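Local structure of arsenate Reductase (Corynebacterium glutamicum, 3T38) at residues Asn15-Glu20 with Arg36-Ser41; Val43-Thr48 with Asp140-Pro145. The protein probably reduces arsenate to arsenite with electrons from thioredoxin, using a low-molecular-weight tyrosine phosphatase fold preceded by an N-terminal helical domain. All coordinates share one frame; numbering follows the deposited sequence.

From the N terminus, helix 10-24 runs out, the chain turns, and helix 31-49 comes back against it; interaction 1 closes this short, mostly helical loop by joining 15-20 to 36-41. Only after that does interaction 2 open, from 43-48 further along the same helix, and it closes a much longer loop at 140-145 that takes in helix 55-73 and the first two strands of the parallel sheet. The two contacts therefore stand in series, neither enclosing nor crossing the other, with centres 15 Å apart. Interaction 1 is internal to the N-terminal helices, whereas interaction 2 ties them to the low-molecular-weight phosphatase domain. The second subunit touches both.

Interaction 1: Asn15-Glu20 with Arg36-Ser41; sequences NRIANE and RYIFES. With D1D ((4S,5S)-1,2-dithiane-4,5-diol), chain C.
One residue before I38, which packs on A18, the carbonyl oxygen of Y37 is gripped twice by S41: S41 N lies 3.0 Å from Y37 O in the helical bond, and S41 OG reaches Y37 O at 2.9 Å. Serine suits this place because its short hydroxyl can turn back on the preceding helical turn while also meeting R66 of helix 55-73.

The contact between the helices is apolar. I38 CG2 sits 3.6 Å from A18 CB, and the small alanine lets the branched side chain come close to the opposing backbone. I38 CG1 is anti to the backbone N (chi1 170°), and beyond it CD1 reaches I17 CB at 4.1 Å. At the border of this patch the amide of N15 meets F39: OD1 comes to 3.0 Å from F39 CZ at the ring edge, close to the ring plane, where aromatic C-H groups carry slight positive charge. The amide and ring planes are 58° apart.

The rest of 36-41 faces the ligand and the second subunit. The dithiane diol lies over one face of the Y37 ring, its C4 3.4 Å above the plane toward the rim. R36 NH1 and E40 OE2 form a 2.7 Å salt bridge, weak as a hydrogen bond, and R36 NH2 also pairs with D148 of the second subunit. F39, besides meeting N15, makes a cation-pi contact with R152 of that subunit.

The helix axes approach to 9.2 Å with their directions 148° apart, the near-antiparallel packing of a helical hairpin. Helix 55-73 joins this pair as a third helix, taking I17 against E60 and Y37 against L67 and L70, before the chain enters strand 83-88 of the parallel sheet.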
loop_
_atom_site.group_PDB
_atom_site.type_symbol
_atom_site.label_atom_id
_atom_site.label_comp_id
_atom_site.label_asym_id
_atom_site.label_seq_id
_atom_site.Cartn_x
_atom_site.Cartn_y
_atom_site.Cartn_z
ATOM N N ASN A 15 -14.391 0.214 -12.031
ATOM C CA ASN A 15 -15.765 0.303 -11.552
ATOM C C ASN A 15 -16.544 -0.991 -11.826
ATOM O O ASN A 15 -17.294 -1.445 -10.952
ATOM C CB ASN A 15 -16.527 1.472 -12.194
ATOM C CG ASN A 15 -16.129 2.803 -11.658
ATOM O OD1 ASN A 15 -15.723 2.930 -10.492
ATOM N ND2 ASN A 15 -16.256 3.826 -12.490
ATOM N N ARG A 16 -16.344 -1.578 -13.015
ATOM C CA ARG A 16 -17.050 -2.811 -13.396
ATOM C C ARG A 16 -16.693 -4.009 -12.510
ATOM O O ARG A 16 -17.580 -4.702 -12.028
ATOM C CB ARG A 16 -16.929 -3.136 -14.884
ATOM C CG ARG A 16 -17.739 -4.373 -15.305
ATOM C CD ARG A 16 -17.311 -4.959 -16.681
ATOM N NE ARG A 16 -15.852 -5.065 -16.784
ATOM C CZ ARG A 16 -15.133 -6.006 -16.182
ATOM N NH1 ARG A 16 -15.741 -6.945 -15.459
ATOM N NH2 ARG A 16 -13.805 -6.033 -16.317
ATOM N N ILE A 17 -15.398 -4.179 -12.261
ATOM C CA ILE A 17 -14.835 -5.156 -11.318
ATOM C C ILE A 17 -15.321 -4.988 -9.858
ATOM O O ILE A 17 -15.658 -5.975 -9.189
ATOM C CB ILE A 17 -13.258 -5.141 -11.396
ATOM C CG1 ILE A 17 -12.766 -5.556 -12.791
ATOM C CG2 ILE A 17 -12.630 -6.084 -10.368
ATOM C CD1 ILE A 17 -11.369 -5.036 -13.084
ATOM N N ALA A 18 -15.387 -3.764 -9.355
ATOM C CA ALA A 18 -15.949 -3.542 -8.022
ATOM C C ALA A 18 -17.438 -3.946 -7.923
ATOM O O ALA A 18 -17.845 -4.531 -6.930
ATOM C CB ALA A 18 -15.779 -2.102 -7.622
ATOM N N ASN A 19 -18.223 -3.651 -8.952
ATOM C CA ASN A 19 -19.659 -3.984 -8.957
ATOM C C ASN A 19 -19.778 -5.488 -8.824
ATOM O O ASN A 19 -20.345 -5.991 -7.854
ATOM C CB ASN A 19 -20.385 -3.436 -10.218
ATOM C CG ASN A 19 -21.878 -3.888 -10.310
ATOM O OD1 ASN A 19 -22.329 -4.758 -9.550
ATOM N ND2 ASN A 19 -22.639 -3.293 -11.258
ATOM N N GLU A 20 -19.148 -6.196 -9.752
ATOM C CA GLU A 20 -19.088 -7.647 -9.720
ATOM C C GLU A 20 -18.590 -8.237 -8.392
ATOM O O GLU A 20 -19.123 -9.200 -7.893
ATOM C CB GLU A 20 -18.365 -8.167 -10.979
ATOM C CG GLU A 20 -19.411 -8.355 -12.153
ATOM C CD GLU A 20 -18.926 -8.060 -13.611
ATOM O OE1 GLU A 20 -17.700 -7.868 -13.860
ATOM O OE2 GLU A 20 -19.811 -8.038 -14.514
ATOM N N ARG A 36 -13.141 -0.256 -2.010
ATOM C CA ARG A 36 -11.767 0.193 -1.701
ATOM C C ARG A 36 -10.759 -0.839 -2.046
ATOM O O ARG A 36 -9.629 -0.524 -2.447
ATOM C CB ARG A 36 -11.574 0.513 -0.199
ATOM C CG ARG A 36 -12.384 1.731 0.246
ATOM C CD ARG A 36 -11.743 3.014 -0.359
ATOM N NE ARG A 36 -12.261 3.320 -1.666
ATOM C CZ ARG A 36 -11.594 3.983 -2.619
ATOM N NH1 ARG A 36 -10.338 4.371 -2.436
ATOM N NH2 ARG A 36 -12.181 4.227 -3.779
ATOM N N TYR A 37 -11.131 -2.097 -1.874
ATOM C CA TYR A 37 -10.221 -3.185 -2.154
ATOM C C TYR A 37 -9.694 -3.135 -3.545
ATOM O O TYR A 37 -8.469 -3.212 -3.791
ATOM C CB TYR A 37 -10.820 -4.550 -1.853
ATOM C CG TYR A 37 -10.249 -5.062 -0.574
ATOM C CD1 TYR A 37 -9.139 -5.924 -0.571
ATOM C CD2 TYR A 37 -10.800 -4.703 0.643
ATOM C CE1 TYR A 37 -8.586 -6.395 0.655
ATOM C CE2 TYR A 37 -10.256 -5.186 1.866
ATOM C CZ TYR A 37 -9.173 -6.013 1.854
ATOM O OH TYR A 37 -8.653 -6.440 3.076
ATOM N N ILE A 38 -10.590 -2.958 -4.481
ATOM C CA ILE A 38 -10.113 -2.921 -5.848
ATOM C C ILE A 38 -9.345 -1.647 -6.256
ATOM O O ILE A 38 -8.320 -1.742 -6.936
ATOM C CB ILE A 38 -11.216 -3.289 -6.780
ATOM C CG1 ILE A 38 -10.809 -3.028 -8.203
ATOM C CG2 ILE A 38 -12.471 -2.543 -6.410
ATOM C CD1 ILE A 38 -11.830 -2.249 -8.909
ATOM N N PHE A 39 -9.843 -0.472 -5.891
ATOM C CA PHE A 39 -9.165 0.747 -6.312
ATOM C C PHE A 39 -7.847 0.952 -5.548
ATOM O O PHE A 39 -6.869 1.428 -6.151
ATOM C CB PHE A 39 -10.026 1.982 -6.174
ATOM C CG PHE A 39 -11.116 2.084 -7.235
ATOM C CD1 PHE A 39 -12.396 1.563 -6.987
ATOM C CD2 PHE A 39 -10.872 2.725 -8.445
ATOM C CE1 PHE A 39 -13.413 1.637 -7.930
ATOM C CE2 PHE A 39 -11.904 2.822 -9.416
ATOM C CZ PHE A 39 -13.174 2.265 -9.163
ATOM N N GLU A 40 -7.823 0.598 -4.252
ATOM C CA GLU A 40 -6.618 0.721 -3.469
ATOM C C GLU A 40 -5.591 -0.276 -3.947
ATOM O O GLU A 40 -4.390 0.027 -4.016
ATOM C CB GLU A 40 -6.881 0.597 -1.962
ATOM C CG GLU A 40 -7.774 1.722 -1.433
ATOM C CD GLU A 40 -7.161 3.149 -1.609
ATOM O OE1 GLU A 40 -5.976 3.295 -1.971
ATOM O OE2 GLU A 40 -7.877 4.143 -1.363
ATOM N N SER A 41 -6.038 -1.488 -4.284
ATOM C CA SER A 41 -5.092 -2.442 -4.837
ATOM C C SER A 41 -4.428 -2.006 -6.147
ATOM O O SER A 41 -3.212 -2.203 -6.332
ATOM C CB SER A 41 -5.755 -3.792 -5.038
ATOM O OG SER A 41 -5.868 -4.406 -3.788
HETATM S S1 D1D C . -6.790 0.435 2.294
HETATM C C1 D1D C . -8.431 0.847 2.973
HETATM C C2 D1D C . -9.118 -0.423 3.322
HETATM O O2 D1D C . -10.423 -0.117 3.609
HETATM C C3 D1D C . -9.314 -1.218 2.053
HETATM O O3 D1D C . -10.506 -1.812 2.267
HETATM C C4 D1D C . -8.333 -2.318 1.751
HETATM S S4 D1D C . -6.808 -1.541 1.125
#

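Interaction 2: Val43-Thr48 with Asp140-Pro145; sequences VSLART and DAFPKP
L45 reaches from helix 31-49 to the loop 140-145 with both methyls. Its chi1 of -68° sets CG anti to the carbonyl carbon, and the anti chi2 brings CD1 to 4.0 Å from F142 CE2; the two side chains cross at about a right angle. CD2, the other branch, touches F142 CD2 and CE2 too, while lying 3.7 Å from P143 O and beside CA and CB of K144. A forked leucine suits this place, since its two methyls spread over the ring and the neighbouring backbone.

K144, bent at chi3 and chi4, folds its chain back over the F142 ring, with CE 3.6 Å above one face. NZ then meets F142 O at 2.9 Å, the C=O...NZ angle of 178° placing it nearly in line with the carbonyl bond, and S114 O binds it as well.

In the low-molecular-weight phosphatase domain, these residues lie in the irregular connection between helix 125-133 and helix 148-153, and K144 also bonds through its backbone to G116.

P145 turns its compact, puckered ring to the helix, with CG 4.1 Å from S44 CB. The hydroxyl of S44 is engaged by E40 O within its own helix, while R47 NH1 bonds to L146 O of the second subunit.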
loop_
_atom_site.group_PDB
_atom_site.type_symbol
_atom_site.label_atom_id
_atom_site.label_comp_id
_atom_site.label_asym_id
_atom_site.label_seq_id
_atom_site.Cartn_x
_atom_site.Cartn_y
_atom_site.Cartn_z
ATOM N N VAL A 43 -4.025 1.135 -7.194
ATOM C CA VAL A 43 -3.138 2.231 -6.888
ATOM C C VAL A 43 -1.882 1.727 -6.248
ATOM O O VAL A 43 -0.761 2.101 -6.726
ATOM C CB VAL A 43 -3.827 3.407 -6.115
ATOM C CG1 VAL A 43 -2.753 4.419 -5.655
ATOM C CG2 VAL A 43 -4.823 4.121 -7.041
ATOM N N SER A 44 -2.020 0.805 -5.290
ATOM C CA SER A 44 -0.834 0.120 -4.735
ATOM C C SER A 44 0.114 -0.432 -5.787
ATOM O O SER A 44 1.354 -0.229 -5.734
ATOM C CB SER A 44 -1.271 -1.037 -3.823
ATOM O OG SER A 44 -1.725 -0.381 -2.634
ATOM N N LEU A 45 -0.455 -1.175 -6.733
ATOM C CA LEU A 45 0.417 -1.768 -7.758
ATOM C C LEU A 45 0.957 -0.717 -8.678
ATOM O O LEU A 45 2.124 -0.814 -9.154
ATOM C CB LEU A 45 -0.320 -2.875 -8.511
ATOM C CG LEU A 45 -0.609 -4.122 -7.619
ATOM C CD1 LEU A 45 -1.472 -5.099 -8.422
ATOM C CD2 LEU A 45 0.668 -4.794 -7.191
ATOM N N ALA A 46 0.128 0.313 -8.952
ATOM C CA ALA A 46 0.551 1.349 -9.884
ATOM C C ALA A 46 1.792 2.059 -9.384
ATOM O O ALA A 46 2.609 2.522 -10.174
ATOM C CB ALA A 46 -0.552 2.339 -10.106
ATOM N N ARG A 47 1.933 2.157 -8.063
ATOM C CA ARG A 47 3.071 2.895 -7.461
ATOM C C ARG A 47 4.416 2.329 -7.871
ATOM O O ARG A 47 5.363 3.096 -8.121
ATOM C CB ARG A 47 2.932 2.922 -5.942
ATOM C CG ARG A 47 1.902 3.956 -5.453
ATOM C CD ARG A 47 1.978 4.163 -3.907
ATOM N NE ARG A 47 2.170 2.871 -3.259
ATOM C CZ ARG A 47 1.275 2.243 -2.503
ATOM N NH1 ARG A 47 0.024 2.740 -2.266
ATOM N NH2 ARG A 47 1.634 1.080 -1.986
ATOM N N THR A 48 4.482 1.001 -7.986
ATOM C CA THR A 48 5.768 0.316 -8.215
ATOM C C THR A 48 5.878 -0.190 -9.634
ATOM O O THR A 48 6.971 -0.267 -10.168
ATOM C CB THR A 48 5.989 -0.878 -7.234
ATOM O OG1 THR A 48 4.779 -1.645 -7.144
ATOM C CG2 THR A 48 6.311 -0.316 -5.814
ATOM N N ASP A 140 1.676 -16.696 -13.170
ATOM C CA ASP A 140 0.892 -15.504 -12.776
ATOM C C ASP A 140 1.382 -14.783 -11.506
ATOM O O ASP A 140 0.588 -14.269 -10.697
ATOM C CB ASP A 140 -0.574 -15.858 -12.694
ATOM C CG ASP A 140 -1.161 -16.128 -14.084
ATOM O OD1 ASP A 140 -1.325 -15.164 -14.892
ATOM O OD2 ASP A 140 -1.426 -17.323 -14.371
ATOM N N ALA A 141 2.692 -14.784 -11.314
ATOM C CA ALA A 141 3.270 -14.211 -10.106
ATOM C C ALA A 141 3.604 -12.766 -10.430
ATOM O O ALA A 141 3.848 -12.435 -11.595
ATOM C CB ALA A 141 4.483 -14.984 -9.701
ATOM N N PHE A 142 3.579 -11.884 -9.434
ATOM C CA PHE A 142 3.921 -10.462 -9.670
ATOM C C PHE A 142 4.321 -9.887 -8.327
ATOM O O PHE A 142 3.870 -10.396 -7.295
ATOM C CB PHE A 142 2.729 -9.667 -10.268
ATOM C CG PHE A 142 1.475 -9.743 -9.443
ATOM C CD1 PHE A 142 0.606 -10.818 -9.567
ATOM C CD2 PHE A 142 1.164 -8.743 -8.530
ATOM C CE1 PHE A 142 -0.560 -10.917 -8.764
ATOM C CE2 PHE A 142 0.001 -8.799 -7.757
ATOM C CZ PHE A 142 -0.867 -9.893 -7.844
ATOM N N PRO A 143 5.187 -8.858 -8.314
ATOM C CA PRO A 143 5.550 -8.302 -6.981
ATOM C C PRO A 143 4.424 -7.473 -6.446
ATOM O O PRO A 143 3.732 -6.819 -7.226
ATOM C CB PRO A 143 6.741 -7.385 -7.288
ATOM C CG PRO A 143 7.188 -7.795 -8.727
ATOM C CD PRO A 143 5.916 -8.208 -9.403
ATOM N N LYS A 144 4.229 -7.471 -5.134
ATOM C CA LYS A 144 3.057 -6.756 -4.560
ATOM C C LYS A 144 3.454 -6.351 -3.164
ATOM O O LYS A 144 4.225 -7.073 -2.532
ATOM C CB LYS A 144 1.834 -7.653 -4.528
ATOM C CG LYS A 144 1.939 -8.970 -3.665
ATOM C CD LYS A 144 0.911 -10.083 -4.135
ATOM C CE LYS A 144 1.504 -10.982 -5.289
ATOM N NZ LYS A 144 2.858 -11.495 -4.823
ATOM N N PRO A 145 2.892 -5.241 -2.650
ATOM C CA PRO A 145 3.278 -4.907 -1.274
ATOM C C PRO A 145 2.621 -5.768 -0.225
ATOM O O PRO A 145 1.452 -6.201 -0.364
ATOM C CB PRO A 145 2.752 -3.478 -1.087
ATOM C CG PRO A 145 1.445 -3.414 -1.955
ATOM C CD PRO A 145 1.728 -4.450 -3.138
#